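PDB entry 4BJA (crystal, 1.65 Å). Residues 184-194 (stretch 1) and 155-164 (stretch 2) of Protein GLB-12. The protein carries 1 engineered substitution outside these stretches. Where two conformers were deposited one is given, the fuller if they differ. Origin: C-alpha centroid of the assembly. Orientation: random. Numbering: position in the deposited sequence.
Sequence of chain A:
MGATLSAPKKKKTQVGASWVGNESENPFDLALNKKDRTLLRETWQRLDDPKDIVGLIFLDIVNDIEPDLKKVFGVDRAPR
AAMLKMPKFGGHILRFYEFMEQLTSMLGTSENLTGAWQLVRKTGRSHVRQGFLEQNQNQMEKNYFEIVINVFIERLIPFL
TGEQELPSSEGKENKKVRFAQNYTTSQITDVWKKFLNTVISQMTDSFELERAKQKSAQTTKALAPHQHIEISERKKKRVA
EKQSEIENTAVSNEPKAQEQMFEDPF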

# COMPACT_ATOMS: atom_id res chain seq x y z
N THR A 184 7.80 -23.29 6.58
CA THR A 184 7.28 -23.53 7.92
C THR A 184 5.89 -22.94 8.03
O THR A 184 5.49 -22.09 7.22
CB THR A 184 8.11 -22.87 9.02
OG1 THR A 184 8.05 -21.44 8.92
CG2 THR A 184 9.56 -23.37 8.97
N THR A 185 5.17 -23.39 9.05
CA THR A 185 3.82 -22.89 9.31
C THR A 185 3.82 -21.39 9.56
O THR A 185 2.95 -20.66 9.06
CB THR A 185 3.19 -23.65 10.52
OG1 THR A 185 3.02 -25.03 10.16
CG2 THR A 185 1.82 -23.08 10.85
N SER A 186 4.82 -20.92 10.31
CA SER A 186 4.94 -19.51 10.57
C SER A 186 5.20 -18.70 9.30
O SER A 186 4.59 -17.64 9.10
CB SER A 186 6.05 -19.25 11.61
OG SER A 186 6.25 -17.87 11.71
N GLN A 187 6.08 -19.21 8.44
CA GLN A 187 6.32 -18.56 7.15
C GLN A 187 5.06 -18.44 6.32
O GLN A 187 4.77 -17.38 5.79
CB GLN A 187 7.31 -19.37 6.33
CG GLN A 187 8.74 -19.11 6.63
CD GLN A 187 9.60 -20.20 6.03
OE1 GLN A 187 9.20 -20.85 5.06
NE2 GLN A 187 10.78 -20.42 6.61
N ILE A 188 4.33 -19.56 6.17
CA ILE A 188 3.17 -19.58 5.30
C ILE A 188 2.12 -18.62 5.86
O ILE A 188 1.49 -17.85 5.12
CB ILE A 188 2.59 -21.01 5.19
CG1 ILE A 188 3.59 -21.93 4.49
CG2 ILE A 188 1.31 -21.03 4.40
CD1 ILE A 188 3.17 -23.41 4.59
N THR A 189 1.92 -18.68 7.17
CA THR A 189 0.96 -17.79 7.82
C THR A 189 1.30 -16.30 7.60
O THR A 189 0.43 -15.51 7.21
CB THR A 189 0.88 -18.12 9.34
OG1 THR A 189 0.45 -19.48 9.54
CG2 THR A 189 -0.06 -17.20 10.09
N ASP A 190 2.58 -15.93 7.82
CA ASP A 190 2.98 -14.54 7.70
C ASP A 190 2.85 -14.06 6.24
O ASP A 190 2.36 -12.96 6.00
CB ASP A 190 4.41 -14.33 8.25
CG ASP A 190 4.56 -14.71 9.75
OD1 ASP A 190 3.59 -15.04 10.45
OD2 ASP A 190 5.72 -14.71 10.23
N VAL A 191 3.25 -14.89 5.28
CA VAL A 191 3.17 -14.50 3.88
C VAL A 191 1.72 -14.31 3.43
O VAL A 191 1.40 -13.31 2.75
CB VAL A 191 3.92 -15.49 2.95
CG1 VAL A 191 3.64 -15.15 1.52
CG2 VAL A 191 5.43 -15.43 3.21
N TRP A 192 0.85 -15.25 3.81
CA TRP A 192 -0.54 -15.14 3.41
C TRP A 192 -1.19 -13.95 4.08
O TRP A 192 -2.04 -13.27 3.50
CB TRP A 192 -1.30 -16.49 3.68
CG TRP A 192 -1.18 -17.38 2.50
CD1 TRP A 192 -0.22 -18.33 2.28
CD2 TRP A 192 -1.99 -17.35 1.33
NE1 TRP A 192 -0.41 -18.92 1.05
CE2 TRP A 192 -1.50 -18.34 0.45
CE3 TRP A 192 -3.12 -16.61 0.94
CZ2 TRP A 192 -2.09 -18.60 -0.80
CZ3 TRP A 192 -3.71 -16.87 -0.29
CH2 TRP A 192 -3.18 -17.84 -1.16
N LYS A 193 -0.82 -13.67 5.33
CA LYS A 193 -1.35 -12.45 5.96
C LYS A 193 -0.90 -11.18 5.23
O LYS A 193 -1.71 -10.29 5.02
CB LYS A 193 -1.05 -12.37 7.46
CG LYS A 193 -1.88 -13.39 8.25
CD LYS A 193 -1.58 -13.30 9.75
CE LYS A 193 -2.39 -14.31 10.54
NZ LYS A 193 -1.93 -14.37 12.01
N LYS A 194 0.39 -11.10 4.86
CA LYS A 194 0.84 -9.90 4.12
C LYS A 194 0.11 -9.76 2.80
O LYS A 194 -0.33 -8.67 2.44
CB LYS A 194 2.34 -9.93 3.89
CG LYS A 194 3.10 -9.71 5.19
CD LYS A 194 4.62 -9.57 4.90
CE LYS A 194 5.21 -10.73 4.07
NZ LYS A 194 6.68 -10.49 3.69
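Stretch 2 155-164: RLIPFLTGEQ

The centre of the contact is Trp-192. Leu-160 lies over one face of its indole: Leu-160 CD1 is 3.3 Å from the centroid of the five-membered ring of Trp-192, a CH-pi contact 14° off the ring normal. Leu-156 CD1 comes within 4.1 Å of Trp-192 CZ3. Ile-157 packs against the base of the Trp-192 side chain, with Ile-157 CD1 3.7 Å from Trp-192 CB and 3.8 Å from Lys-193 CG.

Stretch 2 enters as a helix already under way, kinked at Pro-158, whose nitrogen has no hydrogen to give. It runs roughly antiparallel to helix 185-194. The axes cross at 143° and approach to 9.6 Å. In this register Ile-157 lies nearest Thr-189 and Thr-161 nearest Thr-185; Thr-161 CA and Thr-185 CA are 5.5 Å apart.

Further out, Thr-161 CG2 lies 3.8 Å from both Ile-188 CG2 and Thr-185 CG2. Gly-162 then takes positive phi in a Schellman motif and turns the chain off the helix.

No direct hydrogen bond joins the stretches. Thr-189 OG1 donates to Thr-185 O (2.8 Å) within its own helix. Thr-161 OG1 donates to Glu-163 OE1 (2.6 Å). Two waters bridge the polar edge. One links Thr-161 O to Thr-185 OG1; the other donates to Glu-163 OE1 and Thr-189 OG1.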

# COMPACT_ATOMS: atom_id res chain seq x y z
N ARG A 155 -9.69 -18.80 8.24
CA ARG A 155 -10.15 -20.12 7.77
C ARG A 155 -9.29 -20.73 6.65
O ARG A 155 -9.05 -21.93 6.64
CB ARG A 155 -11.60 -20.01 7.29
CG ARG A 155 -12.60 -19.57 8.36
CD ARG A 155 -13.10 -20.75 9.18
NE ARG A 155 -14.14 -21.50 8.48
CZ ARG A 155 -14.12 -22.82 8.27
NH1 ARG A 155 -13.12 -23.56 8.72
NH2 ARG A 155 -15.12 -23.40 7.62
N LEU A 156 -8.84 -19.91 5.70
CA LEU A 156 -8.05 -20.47 4.59
C LEU A 156 -6.64 -20.83 5.02
O LEU A 156 -6.12 -21.88 4.60
CB LEU A 156 -7.98 -19.43 3.48
CG LEU A 156 -7.72 -19.88 2.04
CD1 LEU A 156 -6.90 -18.94 1.17
CD2 LEU A 156 -7.76 -21.37 1.60
N ILE A 157 -6.03 -20.00 5.88
CA ILE A 157 -4.61 -20.21 6.22
C ILE A 157 -4.34 -21.58 6.88
O ILE A 157 -3.37 -22.25 6.53
CB ILE A 157 -4.02 -19.03 7.03
CG1 ILE A 157 -3.99 -17.81 6.11
CG2 ILE A 157 -2.60 -19.41 7.61
CD1 ILE A 157 -3.44 -16.54 6.75
N PRO A 158 -5.20 -22.04 7.80
CA PRO A 158 -4.96 -23.40 8.31
C PRO A 158 -5.03 -24.52 7.27
O PRO A 158 -4.33 -25.53 7.46
CB PRO A 158 -6.08 -23.57 9.36
CG PRO A 158 -6.31 -22.20 9.86
CD PRO A 158 -6.17 -21.31 8.64
N PHE A 159 -5.83 -24.38 6.19
CA PHE A 159 -5.75 -25.34 5.08
C PHE A 159 -4.39 -25.21 4.37
O PHE A 159 -3.76 -26.23 4.02
CB PHE A 159 -6.87 -25.12 4.05
CG PHE A 159 -8.23 -25.49 4.56
CD1 PHE A 159 -8.58 -26.84 4.71
CD2 PHE A 159 -9.17 -24.53 4.84
CE1 PHE A 159 -9.85 -27.21 5.19
CE2 PHE A 159 -10.46 -24.89 5.33
CZ PHE A 159 -10.78 -26.23 5.49
N LEU A 160 -3.93 -23.97 4.18
CA LEU A 160 -2.70 -23.71 3.42
C LEU A 160 -1.48 -24.23 4.16
O LEU A 160 -0.47 -24.58 3.53
CB LEU A 160 -2.52 -22.21 3.17
CG LEU A 160 -3.49 -21.66 2.14
CD1 LEU A 160 -3.56 -20.10 2.29
CD2 LEU A 160 -3.06 -22.05 0.74
N THR A 161 -1.54 -24.27 5.49
CA THR A 161 -0.41 -24.74 6.28
C THR A 161 -0.47 -26.26 6.48
O THR A 161 0.50 -26.89 6.96
CB THR A 161 -0.38 -24.10 7.67
OG1 THR A 161 -1.59 -24.41 8.37
CG2 THR A 161 -0.16 -22.57 7.60
N GLY A 162 -1.61 -26.84 6.12
CA GLY A 162 -1.83 -28.25 6.36
C GLY A 162 -2.25 -28.53 7.80
O GLY A 162 -2.36 -29.68 8.18
N GLU A 163 -2.43 -27.52 8.63
CA GLU A 163 -2.89 -27.71 9.99
C GLU A 163 -4.34 -28.21 10.03
O GLU A 163 -4.73 -28.81 10.99
CB GLU A 163 -2.83 -26.44 10.76
CG GLU A 163 -1.52 -25.83 11.01
CD GLU A 163 -1.67 -24.36 11.44
OE1 GLU A 163 -2.16 -23.48 10.68
OE2 GLU A 163 -1.32 -24.10 12.59
N GLN A 164 -5.09 -27.95 8.97
CA GLN A 164 -6.50 -28.39 8.80
C GLN A 164 -6.70 -29.08 7.45
O GLN A 164 -6.00 -28.77 6.49
CB GLN A 164 -7.44 -27.17 8.89
CG GLN A 164 -8.72 -27.42 9.66
CD GLN A 164 -9.68 -26.22 9.66
OE1 GLN A 164 -10.77 -26.31 9.14
NE2 GLN A 164 -9.28 -25.14 10.29
O HOH W 1 2.88 -25.77 7.67
O HOH W 2 -1.38 -20.39 11.14